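Local atomic coordinates of sulfide-quinone reductase (Aquifex aeolicus, PDB entry 3HYW), a protein that oxidises hydrogen sulfide and passes the electrons through FAD to a quinone, building polysulfur chains thought to leave mainly as cyclooctasulfur. Residues P189-F194 / L205-F210. Numbering follows the deposited sequence.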
ATOM      1  N   PRO A 189       5.262   4.962 -14.856  1.00 29.77           N
ATOM      2  CA  PRO A 189       4.641   3.652 -14.686  1.00 29.62           C
ATOM      3  C   PRO A 189       3.772   3.606 -13.431  1.00 29.88           C
ATOM      4  O   PRO A 189       2.862   2.795 -13.343  1.00 29.39           O
ATOM      5  CB  PRO A 189       5.839   2.706 -14.535  1.00 29.65           C
ATOM      6  CG  PRO A 189       6.957   3.580 -14.051  1.00 29.55           C
ATOM      7  CD  PRO A 189       6.730   4.902 -14.715  1.00 29.42           C
ATOM      8  N   TYR A 190       4.069   4.480 -12.472  1.00 30.31           N
ATOM      9  CA  TYR A 190       3.265   4.618 -11.256  1.00 30.77           C
ATOM     10  C   TYR A 190       3.475   6.009 -10.682  1.00 30.84           C
ATOM     11  O   TYR A 190       4.427   6.695 -11.049  1.00 31.09           O
ATOM     12  CB  TYR A 190       3.634   3.544 -10.221  1.00 30.86           C
ATOM     13  CG  TYR A 190       5.113   3.447  -9.937  1.00 31.03           C
ATOM     14  CD1 TYR A 190       5.730   4.329  -9.053  1.00 31.35           C
ATOM     15  CD2 TYR A 190       5.899   2.476 -10.554  1.00 32.74           C
ATOM     16  CE1 TYR A 190       7.091   4.249  -8.792  1.00 31.65           C
ATOM     17  CE2 TYR A 190       7.271   2.388 -10.297  1.00 32.53           C
ATOM     18  CZ  TYR A 190       7.853   3.282  -9.418  1.00 31.47           C
ATOM     19  OH  TYR A 190       9.198   3.212  -9.142  1.00 32.58           O
ATOM     20  N   LEU A 191       2.592   6.424  -9.782  1.00 30.94           N
ATOM     21  CA  LEU A 191       2.705   7.736  -9.145  1.00 31.27           C
ATOM     22  C   LEU A 191       4.001   7.827  -8.345  1.00 31.07           C
ATOM     23  O   LEU A 191       4.404   6.861  -7.714  1.00 31.09           O
ATOM     24  CB  LEU A 191       1.522   7.958  -8.212  1.00 31.06           C
ATOM     25  CG  LEU A 191       0.283   8.744  -8.649  1.00 31.93           C
ATOM     26  CD1 LEU A 191      -0.051   8.620 -10.131  1.00 31.96           C
ATOM     27  CD2 LEU A 191      -0.886   8.338  -7.775  1.00 31.16           C
ATOM     28  N   GLY A 192       4.647   8.989  -8.363  1.00 31.13           N
ATOM     29  CA  GLY A 192       5.848   9.181  -7.567  1.00 30.66           C
ATOM     30  C   GLY A 192       7.056   8.407  -8.069  1.00 30.77           C
ATOM     31  O   GLY A 192       7.985   8.134  -7.298  1.00 30.60           O
ATOM     32  N   HIS A 193       7.031   8.036  -9.352  1.00 30.65           N
ATOM     33  CA  HIS A 193       8.203   7.501 -10.050  1.00 30.75           C
ATOM     34  C   HIS A 193       9.216   8.609 -10.333  1.00 30.79           C
ATOM     35  O   HIS A 193      10.419   8.418 -10.130  1.00 30.41           O
ATOM     36  CB  HIS A 193       7.780   6.817 -11.359  1.00 30.82           C
ATOM     37  CG  HIS A 193       8.915   6.232 -12.139  1.00 30.29           C
ATOM     38  ND1 HIS A 193       9.677   6.974 -13.017  1.00 30.78           N
ATOM     39  CD2 HIS A 193       9.394   4.967 -12.203  1.00 30.59           C
ATOM     40  CE1 HIS A 193      10.586   6.196 -13.576  1.00 29.53           C
ATOM     41  NE2 HIS A 193      10.438   4.975 -13.098  1.00 30.92           N
ATOM     42  N   PHE A 194       8.722   9.749 -10.829  1.00 31.05           N
ATOM     43  CA  PHE A 194       9.520  10.974 -11.038  1.00 31.37           C
ATOM     44  C   PHE A 194      10.629  10.874 -12.098  1.00 31.84           C
ATOM     45  O   PHE A 194      11.461  11.771 -12.203  1.00 31.75           O
ATOM     46  CB  PHE A 194      10.140  11.482  -9.726  1.00 31.35           C
ATOM     47  CG  PHE A 194       9.147  11.759  -8.622  1.00 31.32           C
ATOM     48  CD1 PHE A 194       7.969  12.470  -8.868  1.00 32.03           C
ATOM     49  CD2 PHE A 194       9.419  11.341  -7.318  1.00 32.53           C
ATOM     50  CE1 PHE A 194       7.057  12.733  -7.832  1.00 32.58           C
ATOM     51  CE2 PHE A 194       8.523  11.605  -6.270  1.00 32.22           C
ATOM     52  CZ  PHE A 194       7.337  12.304  -6.530  1.00 32.33           C
ATOM     53  N   LEU A 205       3.377   7.182  -0.811  1.00 36.84           N
ATOM     54  CA  LEU A 205       3.132   8.532  -0.297  1.00 36.30           C
ATOM     55  C   LEU A 205       2.208   9.357  -1.197  1.00 35.63           C
ATOM     56  O   LEU A 205       1.259   9.971  -0.713  1.00 35.26           O
ATOM     57  CB  LEU A 205       4.469   9.279  -0.106  1.00 36.52           C
ATOM     58  CG  LEU A 205       4.509  10.682   0.521  1.00 37.35           C
ATOM     59  CD1 LEU A 205       5.820  10.897   1.281  1.00 38.53           C
ATOM     60  CD2 LEU A 205       4.300  11.814  -0.493  1.00 38.95           C
ATOM     61  N   VAL A 206       2.512   9.398  -2.494  1.00 34.95           N
ATOM     62  CA  VAL A 206       1.729  10.201  -3.440  1.00 34.53           C
ATOM     63  C   VAL A 206       0.346   9.587  -3.669  1.00 34.41           C
ATOM     64  O   VAL A 206      -0.638  10.310  -3.785  1.00 34.12           O
ATOM     65  CB  VAL A 206       2.466  10.411  -4.792  1.00 34.45           C
ATOM     66  CG1 VAL A 206       1.579  11.170  -5.779  1.00 34.11           C
ATOM     67  CG2 VAL A 206       3.760  11.168  -4.579  1.00 34.06           C
ATOM     68  N   GLU A 207       0.284   8.259  -3.737  1.00 34.76           N
ATOM     69  CA  GLU A 207      -0.993   7.546  -3.850  1.00 35.57           C
ATOM     70  C   GLU A 207      -1.928   7.892  -2.693  1.00 35.85           C
ATOM     71  O   GLU A 207      -3.092   8.229  -2.917  1.00 36.09           O
ATOM     72  CB  GLU A 207      -0.779   6.034  -3.902  1.00 35.51           C
ATOM     73  CG  GLU A 207      -0.439   5.487  -5.274  1.00 35.82           C
ATOM     74  CD  GLU A 207      -0.144   3.996  -5.254  1.00 36.36           C
ATOM     75  OE1 GLU A 207      -0.114   3.395  -4.156  1.00 38.70           O
ATOM     76  OE2 GLU A 207       0.062   3.420  -6.339  1.00 37.57           O
ATOM     77  N   ASP A 208      -1.415   7.817  -1.462  1.00 36.29           N
ATOM     78  CA  ASP A 208      -2.217   8.112  -0.267  1.00 36.85           C
ATOM     79  C   ASP A 208      -2.650   9.568  -0.251  1.00 36.54           C
ATOM     80  O   ASP A 208      -3.757   9.892   0.170  1.00 36.88           O
ATOM     81  CB  ASP A 208      -1.438   7.813   1.018  1.00 37.07           C
ATOM     82  CG  ASP A 208      -1.339   6.337   1.318  1.00 38.53           C
ATOM     83  OD1 ASP A 208      -1.791   5.513   0.490  1.00 40.45           O
ATOM     84  OD2 ASP A 208      -0.810   6.001   2.397  1.00 39.75           O
ATOM     85  N   LEU A 209      -1.759  10.432  -0.718  1.00 36.19           N
ATOM     86  CA  LEU A 209      -1.987  11.867  -0.782  1.00 35.77           C
ATOM     87  C   LEU A 209      -3.069  12.232  -1.797  1.00 35.03           C
ATOM     88  O   LEU A 209      -3.926  13.065  -1.516  1.00 35.24           O
ATOM     89  CB  LEU A 209      -0.672  12.564  -1.132  1.00 36.18           C
ATOM     90  CG  LEU A 209      -0.592  14.084  -1.147  1.00 37.30           C
ATOM     91  CD1 LEU A 209      -0.622  14.639   0.275  1.00 38.28           C
ATOM     92  CD2 LEU A 209       0.682  14.494  -1.854  1.00 38.53           C
ATOM     93  N   PHE A 210      -3.007  11.631  -2.983  1.00 34.18           N
ATOM     94  CA  PHE A 210      -4.035  11.831  -4.011  1.00 33.29           C
ATOM     95  C   PHE A 210      -5.386  11.300  -3.525  1.00 32.76           C
ATOM     96  O   PHE A 210      -6.417  11.937  -3.738  1.00 32.41           O
ATOM     97  CB  PHE A 210      -3.628  11.169  -5.339  1.00 32.94           C
ATOM     98  CG  PHE A 210      -2.751  12.035  -6.221  1.00 33.16           C
ATOM     99  CD1 PHE A 210      -2.118  13.175  -5.717  1.00 32.20           C
ATOM    100  CD2 PHE A 210      -2.546  11.698  -7.558  1.00 32.85           C
ATOM    101  CE1 PHE A 210      -1.311  13.964  -6.524  1.00 32.18           C
ATOM    102  CE2 PHE A 210      -1.726  12.484  -8.373  1.00 32.07           C
ATOM    103  CZ  PHE A 210      -1.114  13.620  -7.856  1.00 31.71           C
TER
HETATM  104  O   HOH W   1       0.749   4.500  -8.721  1.00 30.48           O
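Phe-210 and Phe-194 are the two rings that reach across to the other segment. The Phe-210 ring has Val-206 CG1, one helical turn earlier, 4.0 Å above the centre of one face, while Leu-191 CD2 comes in obliquely at 3.8 Å from its CD2. Phe-194 carries Gly-192 CA on one face, toward the rim, and Val-206 CG2 approaches the ring obliquely, 4.2 Å from its CZ; Tyr-161 and Phe-358 meet it edge-to-face. Val-206 therefore serves both rings. Its CG1 stands anti to the backbone N (chi1 176°) and touches Leu-191 CB and CG, and CG2, beside that N, faces Gly-192 CA. Leu-191 CD2 also packs 3.8 Å from Glu-207 CG; neither leucine torsion (chi1 -97°, chi2 32°) is staggered, which suggests a side chain fitted to a tight place. Strand 182-185, helix 202-212 and the parallel strand 216-218 form a beta-alpha-beta crossover at the edge of the mixed sheet, and the loop before the helix packs its type II beta turn (Tyr-190 to His-193, Gly-192 at positive phi) against that helix. At the far end of the loop segment, Phe-194 lines the octathiocane pocket, its side chain about 4 Å from the bound sulfur ring. The polar link is a water that accepts from Leu-191 N at 2.9 Å and donates to Glu-207 OE2 at 2.7 Å. Next along the helix, Asp-208 forms a salt bridge with Arg-204 of a second subunit.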